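Local coordinates for tubulin-like protein CetZ (Methanosaeta thermophila, PDB 3ZID) that binds guanine nucleotides as a tubulin/FtsZ-type GTPase and is probably involved in controlling the shape of archaeal cells, at residues G114-G117 and S118-P122; R79-G82 and K83-F86; G10-G13 and N14-D18; A157-L160 and R161-E165. All coordinates share one frame; numbering follows the deposited sequence.

Contact 1: residues G114-G117 and S118-P122. With GDP (guanosine-5'-diphosphate), chain C.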
loop_
_atom_site.group_PDB
_atom_site.type_symbol
_atom_site.label_atom_id
_atom_site.label_comp_id
_atom_site.label_asym_id
_atom_site.label_seq_id
_atom_site.Cartn_x
_atom_site.Cartn_y
_atom_site.Cartn_z
ATOM N N GLY A 114 -9.471 6.894 2.313
ATOM C CA GLY A 114 -9.726 8.292 2.585
ATOM C C GLY A 114 -10.210 9.011 1.329
ATOM O O GLY A 114 -10.551 8.394 0.313
ATOM N N GLY A 115 -10.232 10.331 1.401
ATOM C CA GLY A 115 -10.708 11.144 0.297
ATOM C C GLY A 115 -9.574 11.706 -0.534
ATOM O O GLY A 115 -9.681 11.821 -1.752
ATOM N N THR A 116 -8.478 12.062 0.124
ATOM C CA THR A 116 -7.377 12.700 -0.583
ATOM C C THR A 116 -6.460 11.690 -1.253
ATOM O O THR A 116 -6.299 11.691 -2.487
ATOM C CB THR A 116 -6.560 13.648 0.326
ATOM O OG1 THR A 116 -7.367 14.763 0.714
ATOM C CG2 THR A 116 -5.328 14.156 -0.404
ATOM N N GLY A 117 -5.840 10.839 -0.444
ATOM C CA GLY A 117 -4.917 9.864 -0.983
ATOM C C GLY A 117 -5.536 9.005 -2.067
ATOM O O GLY A 117 -5.001 8.875 -3.168
ATOM N N SER A 118 -6.700 8.448 -1.759
ATOM C CA SER A 118 -7.321 7.464 -2.626
ATOM C C SER A 118 -7.759 8.017 -3.965
ATOM O O SER A 118 -7.872 7.255 -4.914
ATOM C CB SER A 118 -8.517 6.823 -1.929
ATOM O OG SER A 118 -9.616 7.710 -1.908
ATOM N N SER A 119 -7.998 9.329 -4.045
ATOM C CA SER A 119 -8.437 9.951 -5.300
ATOM C C SER A 119 -7.290 10.564 -6.087
ATOM O O SER A 119 -7.205 10.403 -7.304
ATOM C CB SER A 119 -9.533 11.000 -5.057
ATOM O OG SER A 119 -9.100 12.025 -4.183
ATOM N N PHE A 120 -6.409 11.272 -5.390
ATOM C CA PHE A 120 -5.223 11.858 -6.009
ATOM C C PHE A 120 -4.351 10.788 -6.651
ATOM O O PHE A 120 -3.806 10.978 -7.729
ATOM C CB PHE A 120 -4.351 12.538 -4.951
ATOM C CG PHE A 120 -4.742 13.949 -4.617
ATOM C CD1 PHE A 120 -6.079 14.321 -4.481
ATOM C CD2 PHE A 120 -3.750 14.902 -4.395
ATOM C CE1 PHE A 120 -6.417 15.635 -4.156
ATOM C CE2 PHE A 120 -4.065 16.210 -4.071
ATOM C CZ PHE A 120 -5.412 16.585 -3.950
ATOM N N SER A 121 -4.169 9.681 -5.948
ATOM C CA SER A 121 -3.108 8.745 -6.304
ATOM C C SER A 121 -3.271 8.097 -7.677
ATOM O O SER A 121 -2.333 8.097 -8.468
ATOM C CB SER A 121 -2.863 7.720 -5.189
ATOM O OG SER A 121 -2.412 8.377 -4.008
ATOM N N PRO A 122 -4.461 7.553 -7.976
ATOM C CA PRO A 122 -4.620 7.016 -9.331
ATOM C C PRO A 122 -4.493 8.098 -10.385
ATOM O O PRO A 122 -3.961 7.808 -11.459
ATOM C CB PRO A 122 -6.035 6.445 -9.321
ATOM C CG PRO A 122 -6.303 6.149 -7.870
ATOM C CD PRO A 122 -5.608 7.220 -7.111
HETATM P PB GDP C . -7.011 11.026 3.469
HETATM O O1B GDP C . -6.352 10.382 2.262
HETATM O O2B GDP C . -6.031 11.956 4.158
HETATM O O3B GDP C . -8.229 11.798 2.990
HETATM O O3A GDP C . -7.539 9.886 4.466
HETATM P PA GDP C . -6.562 8.861 5.222
HETATM O O1A GDP C . -6.495 9.171 6.677
HETATM O O2A GDP C . -5.191 8.754 4.592
HETATM O "O5'" GDP C . -7.345 7.508 4.931
HETATM C "C5'" GDP C . -7.992 6.842 6.005
HETATM C "C4'" GDP C . -7.605 5.372 5.935
HETATM O "O4'" GDP C . -6.199 5.275 6.171
HETATM C "C3'" GDP C . -8.296 4.630 7.046
HETATM O "O3'" GDP C . -8.422 3.277 6.612
HETATM C "C2'" GDP C . -7.303 4.735 8.171
HETATM O "O2'" GDP C . -7.459 3.629 9.053
HETATM C "C1'" GDP C . -5.981 4.642 7.436
HETATM N N9 GDP C . -4.873 5.377 8.047
HETATM C C8 GDP C . -4.851 6.675 8.407
HETATM N N7 GDP C . -3.626 7.013 8.878
HETATM C C5 GDP C . -2.859 5.906 8.813
HETATM C C6 GDP C . -1.469 5.563 9.126
HETATM O O6 GDP C . -0.712 6.411 9.615
HETATM N N1 GDP C . -1.063 4.316 8.893
HETATM C C2 GDP C . -1.871 3.376 8.383
HETATM N N2 GDP C . -1.369 2.138 8.192
HETATM N N3 GDP C . -3.167 3.602 8.059
HETATM C C4 GDP C . -3.685 4.836 8.247
#

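Contact 2: residues R79-G82 and K83-F86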
loop_
_atom_site.group_PDB
_atom_site.type_symbol
_atom_site.label_atom_id
_atom_site.label_comp_id
_atom_site.label_asym_id
_atom_site.label_seq_id
_atom_site.Cartn_x
_atom_site.Cartn_y
_atom_site.Cartn_z
ATOM N N ARG A 79 -14.424 11.271 -2.282
ATOM C CA ARG A 79 -13.526 11.070 -3.418
ATOM C C ARG A 79 -13.843 11.989 -4.594
ATOM O O ARG A 79 -12.940 12.369 -5.341
ATOM C CB ARG A 79 -13.522 9.597 -3.836
ATOM C CG ARG A 79 -12.837 8.733 -2.761
ATOM C CD ARG A 79 -12.787 7.247 -3.086
ATOM N NE ARG A 79 -12.907 6.923 -4.510
ATOM C CZ ARG A 79 -11.890 6.820 -5.355
ATOM N NH1 ARG A 79 -10.649 7.040 -4.947
ATOM N NH2 ARG A 79 -12.117 6.498 -6.613
ATOM N N SER A 80 -15.112 12.368 -4.749
ATOM C CA SER A 80 -15.471 13.287 -5.826
ATOM C C SER A 80 -14.781 14.624 -5.623
ATOM O O SER A 80 -14.191 15.184 -6.552
ATOM C CB SER A 80 -16.993 13.498 -5.913
ATOM O OG SER A 80 -17.628 12.481 -6.674
ATOM N N LYS A 81 -14.830 15.124 -4.392
ATOM C CA LYS A 81 -14.173 16.382 -4.077
ATOM C C LYS A 81 -12.665 16.228 -4.195
ATOM O O LYS A 81 -11.958 17.134 -4.644
ATOM C CB LYS A 81 -14.573 16.853 -2.685
ATOM C CG LYS A 81 -15.986 17.419 -2.655
ATOM C CD LYS A 81 -16.143 18.446 -1.551
ATOM C CE LYS A 81 -17.166 19.503 -1.950
ATOM N NZ LYS A 81 -17.366 20.533 -0.891
ATOM N N GLY A 82 -12.182 15.053 -3.823
ATOM C CA GLY A 82 -10.774 14.764 -3.954
ATOM C C GLY A 82 -10.329 14.887 -5.392
ATOM O O GLY A 82 -9.323 15.531 -5.687
ATOM N N LYS A 83 -11.075 14.255 -6.287
ATOM C CA LYS A 83 -10.752 14.292 -7.706
ATOM C C LYS A 83 -10.775 15.715 -8.240
ATOM O O LYS A 83 -9.884 16.101 -9.000
ATOM C CB LYS A 83 -11.704 13.399 -8.491
ATOM C CG LYS A 83 -11.492 11.926 -8.212
ATOM C CD LYS A 83 -12.552 11.087 -8.883
ATOM C CE LYS A 83 -12.272 9.613 -8.693
ATOM N NZ LYS A 83 -13.360 8.767 -9.250
ATOM N N GLN A 84 -11.790 16.490 -7.847
ATOM C CA GLN A 84 -11.872 17.893 -8.261
ATOM C C GLN A 84 -10.670 18.666 -7.750
ATOM O O GLN A 84 -10.028 19.410 -8.500
ATOM C CB GLN A 84 -13.164 18.558 -7.757
ATOM C CG GLN A 84 -14.437 18.102 -8.458
ATOM C CD GLN A 84 -15.703 18.646 -7.805
ATOM O OE1 GLN A 84 -15.677 19.144 -6.677
ATOM N NE2 GLN A 84 -16.822 18.537 -8.512
ATOM N N GLY A 85 -10.369 18.467 -6.469
ATOM C CA GLY A 85 -9.215 19.072 -5.836
ATOM C C GLY A 85 -7.924 18.795 -6.589
ATOM O O GLY A 85 -7.084 19.688 -6.744
ATOM N N PHE A 86 -7.755 17.560 -7.051
ATOM C CA PHE A 86 -6.571 17.221 -7.827
ATOM C C PHE A 86 -6.489 17.989 -9.158
ATOM O O PHE A 86 -5.458 18.580 -9.482
ATOM C CB PHE A 86 -6.474 15.717 -8.088
ATOM C CG PHE A 86 -5.266 15.340 -8.888
ATOM C CD1 PHE A 86 -4.023 15.252 -8.276
ATOM C CD2 PHE A 86 -5.358 15.119 -10.257
ATOM C CE1 PHE A 86 -2.899 14.928 -9.008
ATOM C CE2 PHE A 86 -4.238 14.793 -10.996
ATOM C CZ PHE A 86 -3.013 14.703 -10.376
#

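Contact 3: residues G10-G13 and N14-D18. With GDP (guanosine-5'-diphosphate), chain C.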
loop_
_atom_site.group_PDB
_atom_site.type_symbol
_atom_site.label_atom_id
_atom_site.label_comp_id
_atom_site.label_asym_id
_atom_site.label_seq_id
_atom_site.Cartn_x
_atom_site.Cartn_y
_atom_site.Cartn_z
ATOM N N GLY A 10 -2.044 11.999 1.155
ATOM C CA GLY A 10 -3.070 11.869 2.181
ATOM C C GLY A 10 -2.426 11.592 3.526
ATOM O O GLY A 10 -1.210 11.408 3.609
ATOM N N GLN A 11 -3.222 11.558 4.585
ATOM C CA GLN A 11 -2.659 11.371 5.924
ATOM C C GLN A 11 -1.850 10.071 6.099
ATOM O O GLN A 11 -0.719 10.081 6.615
ATOM C CB GLN A 11 -3.762 11.427 6.981
ATOM C CG GLN A 11 -3.263 11.055 8.365
ATOM C CD GLN A 11 -4.135 11.616 9.449
ATOM O OE1 GLN A 11 -3.736 12.526 10.180
ATOM N NE2 GLN A 11 -5.336 11.072 9.569
ATOM N N CYS A 12 -2.445 8.955 5.685
ATOM C CA CYS A 12 -1.788 7.663 5.805
ATOM C C CYS A 12 -0.485 7.658 4.992
ATOM O O CYS A 12 0.578 7.333 5.520
ATOM C CB CYS A 12 -2.727 6.547 5.365
ATOM S SG CYS A 12 -1.969 4.925 5.270
ATOM N N GLY A 13 -0.577 8.051 3.724
ATOM C CA GLY A 13 0.588 8.177 2.871
ATOM C C GLY A 13 1.637 9.101 3.481
ATOM O O GLY A 13 2.812 8.770 3.463
ATOM N N ASN A 14 1.224 10.245 4.022
ATOM C CA ASN A 14 2.161 11.152 4.702
ATOM C C ASN A 14 2.918 10.468 5.854
ATOM O O ASN A 14 4.142 10.609 5.996
ATOM C CB ASN A 14 1.448 12.349 5.337
ATOM C CG ASN A 14 0.883 13.346 4.335
ATOM O OD1 ASN A 14 0.168 14.263 4.744
ATOM N ND2 ASN A 14 1.157 13.166 3.040
ATOM N N ARG A 15 2.173 9.765 6.700
ATOM C CA ARG A 15 2.755 9.155 7.880
ATOM C C ARG A 15 3.692 8.008 7.514
ATOM O O ARG A 15 4.695 7.791 8.173
ATOM C CB ARG A 15 1.679 8.701 8.855
ATOM C CG ARG A 15 1.042 9.827 9.678
ATOM C CD ARG A 15 -0.125 9.239 10.437
ATOM N NE ARG A 15 -0.883 10.181 11.228
ATOM C CZ ARG A 15 -2.149 9.982 11.575
ATOM N NH1 ARG A 15 -2.776 8.880 11.178
ATOM N NH2 ARG A 15 -2.785 10.887 12.304
ATOM N N ILE A 16 3.378 7.279 6.455
ATOM C CA ILE A 16 4.287 6.235 6.006
ATOM C C ILE A 16 5.573 6.849 5.466
ATOM O O ILE A 16 6.655 6.384 5.764
ATOM C CB ILE A 16 3.644 5.332 4.958
ATOM C CG1 ILE A 16 2.554 4.491 5.616
ATOM C CG2 ILE A 16 4.695 4.401 4.336
ATOM C CD1 ILE A 16 1.677 3.743 4.613
ATOM N N LEU A 17 5.445 7.921 4.702
ATOM C CA LEU A 17 6.609 8.598 4.180
ATOM C C LEU A 17 7.514 9.113 5.305
ATOM O O LEU A 17 8.743 9.024 5.221
ATOM C CB LEU A 17 6.191 9.757 3.286
ATOM C CG LEU A 17 7.377 10.408 2.579
ATOM C CD1 LEU A 17 8.194 9.337 1.849
ATOM C CD2 LEU A 17 6.897 11.399 1.581
ATOM N N ASP A 18 6.894 9.652 6.348
ATOM C CA ASP A 18 7.608 10.131 7.528
ATOM C C ASP A 18 8.376 8.992 8.211
ATOM O O ASP A 18 9.535 9.175 8.597
ATOM C CB ASP A 18 6.640 10.785 8.504
ATOM C CG ASP A 18 7.290 11.875 9.336
ATOM O OD1 ASP A 18 8.146 12.611 8.796
ATOM O OD2 ASP A 18 6.932 12.006 10.526
HETATM P PB GDP C . -7.011 11.026 3.469
HETATM O O1B GDP C . -6.352 10.382 2.262
HETATM O O2B GDP C . -6.031 11.956 4.158
HETATM O O3B GDP C . -8.229 11.798 2.990
HETATM O O3A GDP C . -7.539 9.886 4.466
HETATM P PA GDP C . -6.562 8.861 5.222
HETATM O O1A GDP C . -6.495 9.171 6.677
HETATM O O2A GDP C . -5.191 8.754 4.592
HETATM O "O5'" GDP C . -7.345 7.508 4.931
HETATM C "C5'" GDP C . -7.992 6.842 6.005
HETATM C "C4'" GDP C . -7.605 5.372 5.935
HETATM O "O4'" GDP C . -6.199 5.275 6.171
HETATM C "C3'" GDP C . -8.296 4.630 7.046
HETATM O "O3'" GDP C . -8.422 3.277 6.612
HETATM C "C2'" GDP C . -7.303 4.735 8.171
HETATM O "O2'" GDP C . -7.459 3.629 9.053
HETATM C "C1'" GDP C . -5.981 4.642 7.436
HETATM N N9 GDP C . -4.873 5.377 8.047
HETATM C C8 GDP C . -4.851 6.675 8.407
HETATM N N7 GDP C . -3.626 7.013 8.878
HETATM C C5 GDP C . -2.859 5.906 8.813
HETATM C C6 GDP C . -1.469 5.563 9.126
HETATM O O6 GDP C . -0.712 6.411 9.615
HETATM N N1 GDP C . -1.063 4.316 8.893
HETATM C C2 GDP C . -1.871 3.376 8.383
HETATM N N2 GDP C . -1.369 2.138 8.192
HETATM N N3 GDP C . -3.167 3.602 8.059
HETATM C C4 GDP C . -3.685 4.836 8.247
#

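Contact 4: residues A157-L160 and R161-E165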
loop_
_atom_site.group_PDB
_atom_site.type_symbol
_atom_site.label_atom_id
_atom_site.label_comp_id
_atom_site.label_asym_id
_atom_site.label_seq_id
_atom_site.Cartn_x
_atom_site.Cartn_y
_atom_site.Cartn_z
ATOM N N ALA A 157 -13.133 0.124 -2.359
ATOM C CA ALA A 157 -13.512 -0.669 -3.522
ATOM C C ALA A 157 -13.289 0.072 -4.825
ATOM O O ALA A 157 -12.730 -0.488 -5.772
ATOM C CB ALA A 157 -14.971 -1.128 -3.409
ATOM N N PHE A 158 -13.737 1.322 -4.885
ATOM C CA PHE A 158 -13.558 2.113 -6.104
ATOM C C PHE A 158 -12.124 2.569 -6.350
ATOM O O PHE A 158 -11.701 2.734 -7.504
ATOM C CB PHE A 158 -14.504 3.297 -6.125
ATOM C CG PHE A 158 -15.936 2.891 -6.229
ATOM C CD1 PHE A 158 -16.407 2.271 -7.378
ATOM C CD2 PHE A 158 -16.809 3.148 -5.197
ATOM C CE1 PHE A 158 -17.731 1.892 -7.481
ATOM C CE2 PHE A 158 -18.138 2.786 -5.296
ATOM C CZ PHE A 158 -18.598 2.161 -6.442
ATOM N N CYS A 159 -11.395 2.819 -5.272
ATOM C CA CYS A 159 -9.996 3.214 -5.416
ATOM C C CYS A 159 -9.179 2.079 -6.010
ATOM O O CYS A 159 -8.389 2.282 -6.942
ATOM C CB CYS A 159 -9.401 3.612 -4.071
ATOM S SG CYS A 159 -7.643 4.030 -4.201
ATOM N N LEU A 160 -9.352 0.879 -5.464
ATOM C CA LEU A 160 -8.621 -0.286 -5.968
ATOM C C LEU A 160 -8.904 -0.531 -7.454
ATOM O O LEU A 160 -8.004 -0.904 -8.225
ATOM C CB LEU A 160 -8.927 -1.532 -5.133
ATOM C CG LEU A 160 -8.291 -1.551 -3.736
ATOM C CD1 LEU A 160 -8.928 -2.633 -2.856
ATOM C CD2 LEU A 160 -6.766 -1.743 -3.848
ATOM N N ARG A 161 -10.159 -0.322 -7.856
ATOM C CA ARG A 161 -10.514 -0.427 -9.267
ATOM C C ARG A 161 -9.744 0.558 -10.127
ATOM O O ARG A 161 -9.173 0.169 -11.148
ATOM C CB ARG A 161 -12.022 -0.247 -9.480
ATOM C CG ARG A 161 -12.828 -1.461 -9.072
ATOM C CD ARG A 161 -14.328 -1.173 -8.998
ATOM N NE ARG A 161 -14.919 -0.883 -10.302
ATOM C CZ ARG A 161 -16.228 -0.854 -10.528
ATOM N NH1 ARG A 161 -17.070 -1.113 -9.541
ATOM N NH2 ARG A 161 -16.693 -0.583 -11.736
ATOM N N GLU A 162 -9.704 1.821 -9.718
ATOM C CA GLU A 162 -8.960 2.815 -10.488
ATOM C C GLU A 162 -7.463 2.538 -10.576
ATOM O O GLU A 162 -6.851 2.814 -11.609
ATOM C CB GLU A 162 -9.180 4.221 -9.937
ATOM C CG GLU A 162 -10.562 4.768 -10.180
ATOM C CD GLU A 162 -10.802 6.060 -9.436
ATOM O OE1 GLU A 162 -9.829 6.629 -8.894
ATOM O OE2 GLU A 162 -11.958 6.519 -9.417
ATOM N N MET A 163 -6.887 1.996 -9.500
ATOM C CA MET A 163 -5.460 1.656 -9.451
ATOM C C MET A 163 -5.101 0.637 -10.524
ATOM O O MET A 163 -4.131 0.801 -11.254
ATOM C CB MET A 163 -5.088 1.071 -8.079
ATOM C CG MET A 163 -4.816 2.079 -6.964
ATOM S SD MET A 163 -3.533 3.287 -7.355
ATOM C CE MET A 163 -3.299 3.966 -5.732
ATOM N N ILE A 164 -5.899 -0.416 -10.608
ATOM C CA ILE A 164 -5.732 -1.432 -11.628
ATOM C C ILE A 164 -5.902 -0.826 -13.014
ATOM O O ILE A 164 -5.100 -1.072 -13.923
ATOM C CB ILE A 164 -6.764 -2.550 -11.436
ATOM C CG1 ILE A 164 -6.507 -3.289 -10.126
ATOM C CG2 ILE A 164 -6.749 -3.521 -12.604
ATOM C CD1 ILE A 164 -7.633 -4.215 -9.780
ATOM N N GLU A 165 -6.943 -0.013 -13.153
ATOM C CA GLU A 165 -7.268 0.648 -14.412
ATOM C C GLU A 165 -6.138 1.533 -14.937
ATOM O O GLU A 165 -5.920 1.637 -16.134
ATOM C CB GLU A 165 -8.557 1.457 -14.243
ATOM C CG GLU A 165 -9.795 0.570 -14.164
ATOM C CD GLU A 165 -11.106 1.345 -14.130
ATOM O OE1 GLU A 165 -11.099 2.528 -13.720
ATOM O OE2 GLU A 165 -12.147 0.755 -14.500
#

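Contact 1: residues G114-G117 and S118-P122
Ser118 and Ser119 each turn a hydroxyl back onto the carbonyl four residues earlier, where the GGTGS loop, the glycine-rich signature of tubulin/FtsZ proteins, runs into helix 117-131. Among the hydroxyl bonds, Ser118 OG meets Gly114 O at a short 2.5 Å, from above the carbonyl plane, whereas Ser119 OG meets Gly115 O at 2.5 Å almost in line with the C=O. Both hydroxyls sit between their own backbone N and carbonyl carbon (chi1 75° and 59°), a setting that folds them back over the loop. Ser118 OG also makes a probable hydrogen bond to Arg79 NH1, and an alanine here would probably leave Gly114 O and that guanidinium without their common mate, with the loop less firmly fixed. Ser121 grips Gly117 O twice, its N and OG (2.8 Å) arriving from opposite faces of the carbonyl plane. The backbone adds a nearly straight helical bond from Phe120 N to Thr116 O at 2.9 Å. Bonds to the nucleotide come from main-chain amides: Gly115 N and Thr116 N share O3B of GDP, the latter at 2.9 Å, and Gly117 N takes O1B at 2.8 Å. Three N-H groups thus converge on the beta-phosphate close to a helix start, whose dipole would be expected to add to the attraction. A side chain on Gly114 would collide with bridging O3A of GDP. The apolar part is a CH-pi contact. Thr116 OG1 is turned to Thr50 OG1, while Thr116 CG2 stands 4.0 Å from the centroid of the Phe120 ring, only 5° off the ring normal.

Contact 2: residues R79-G82 and K83-F86
Arg79 and Lys83, an i, i+4 pair on helix 79-98 of the tubulin/FtsZ GTPase domain, send their charged ends to the same place. The Arg79 chain bends at chi3 (22°), the Lys83 chain runs extended, and the two cross with Arg79 NH2 3.7 Å from Lys83 NZ. That closeness is explained by the carboxylate of Glu162, on helix 150-165, which forms salt bridges with both cations. A methionine in place of Lys83 would probably leave Glu162 with Arg79 as its remaining partner here and the carboxylate less well neutralised. Along the backbone, Arg79 O receives Lys83 N at 2.8 Å, and Lys83 CG packs against the same oxygen at 3.2 Å. Ser80 O takes Gln84 N at 3.0 Å on the exposed side, where Gln84 CG lies alongside this carbonyl. Next, Lys81 O accepts Gly85 N at 2.8 Å; the Lys81 side chain leads outward, and its CG comes 4.4 Å from Gln84 OE1. Gly82 closes the turn on the buried side, facing helix 117-131. Phe86, whose ring meets Phe120 edge-to-face, gives its N to Gly82 O at 2.9 Å, and its CB rests 3.7 Å from the same Gly82 O.

Contact 3: residues G10-G13 and N14-D18
With chi1 at 172°, Gln11 swings CG away from its own amide nitrogen, and Arg15 sets CG anti to its carbonyl carbon (chi1 -77°); both chains then run out side by side and stack amide on guanidinium, their planes 17° apart. This is the beginning of helix 10-30, the nucleotide-binding strand-turn-helix that follows strand 3-9. Gln11 CD covers one face of the guanidinium toward its rim, and Gln11 OE1 lies 2.8 Å from Arg15 NH2, over that face rather than along an N-H. At the guanidinium edge Arg15 NH1 comes 3.1 Å from GDP N7, near the group's plane. Amides near the helix start meet the phosphates: Gln11 N bonds to GDP O2B at 2.9 Å and Cys12 N to GDP O2A at 3.0 Å, both nearly straight. Gly10 takes backbone angles that call for glycine, and a side chain there would run into O1B of GDP. Its carbonyl accepts Asn14 N at 2.7 Å, while the Asn14 amide is occupied by Asn49 through OD1 and by Ile48 O through ND2. Cys12 SG also touches Ile16 CD1 at 3.9 Å, and this sulfur lies against the guanine, SG to GDP N3 at 3.3 Å.

Contact 4: residues A157-L160 and R161-E165
Cys159 and Met163 form the buried stripe of this two-turn piece of helix 150-165, in contrast with Phe158 and Arg161 on its outer side. On the buried side Cys159 O receives Met163 N at 3.0 Å, nearly in line with the C=O, while Cys159 SG and Met163 CG touch only loosely at 4.4 Å. A bend at chi2 (-56°) carries the rest of the Met163 side chain away from Cys159, to pack on Ser121 and Ile125 of helix 117-131. Leu160, also buried, packs on Leu328 and Tyr332 of helix 326-369; its carbonyl leads out to exposed Ile164, whose N it accepts at 3.2 Å. Arg161 N makes a weak bond to Ala157 O at 3.3 Å, and this oxygen, on the side of helix 326-369, also receives a weak one from Tyr332 OH. Glu162 stands on the border: its CG runs past Phe158 O at 3.5 Å, and the extended chain beyond delivers the carboxylate to helix 79-98. The solvent side is looser. Phe158 and Arg161 lie alongside each other and point the same way, with Phe158 CE1 3.7 Å from Arg161 NH1, but ring and guanidinium are turned 39° apart and so are not stacked flat. A kink in the Arg161 chain at chi3 (67°) turns its outer end back beside that ring. With one face covered by neighbouring helices and the other edged by exposed side chains, helix 150-165 is the connecting helix of a beta-alpha-beta crossover between strands 136-143 and 172-175, as in Rossmann-like GTPase domains.

Overall arrangement
Contacts 1 and 3 hold the diphosphate of GDP from the starts of two helices, 117-131 and 10-30, their centres 12 Å apart and in touch where Thr116 CG2 meets Gly10 CA at 4.1 Å. Contacts 2 and 4 lie behind contact 1 as a second shell. Contact 2 packs on it, its centre 8 Å away, with Ser119 OG 3.2 Å from Gly82 CA; contact 4 reaches it where Ser118 O lies 3.3 Å from Cys159 SG. Helices 79-98 and 150-165 are tied to each other through Glu162 OE2, 2.7 Å from Lys83 NZ and 2.8 Å from Arg79 NH2. Contact 3 stays apart from both, nearest atoms about 10 Å away in each case.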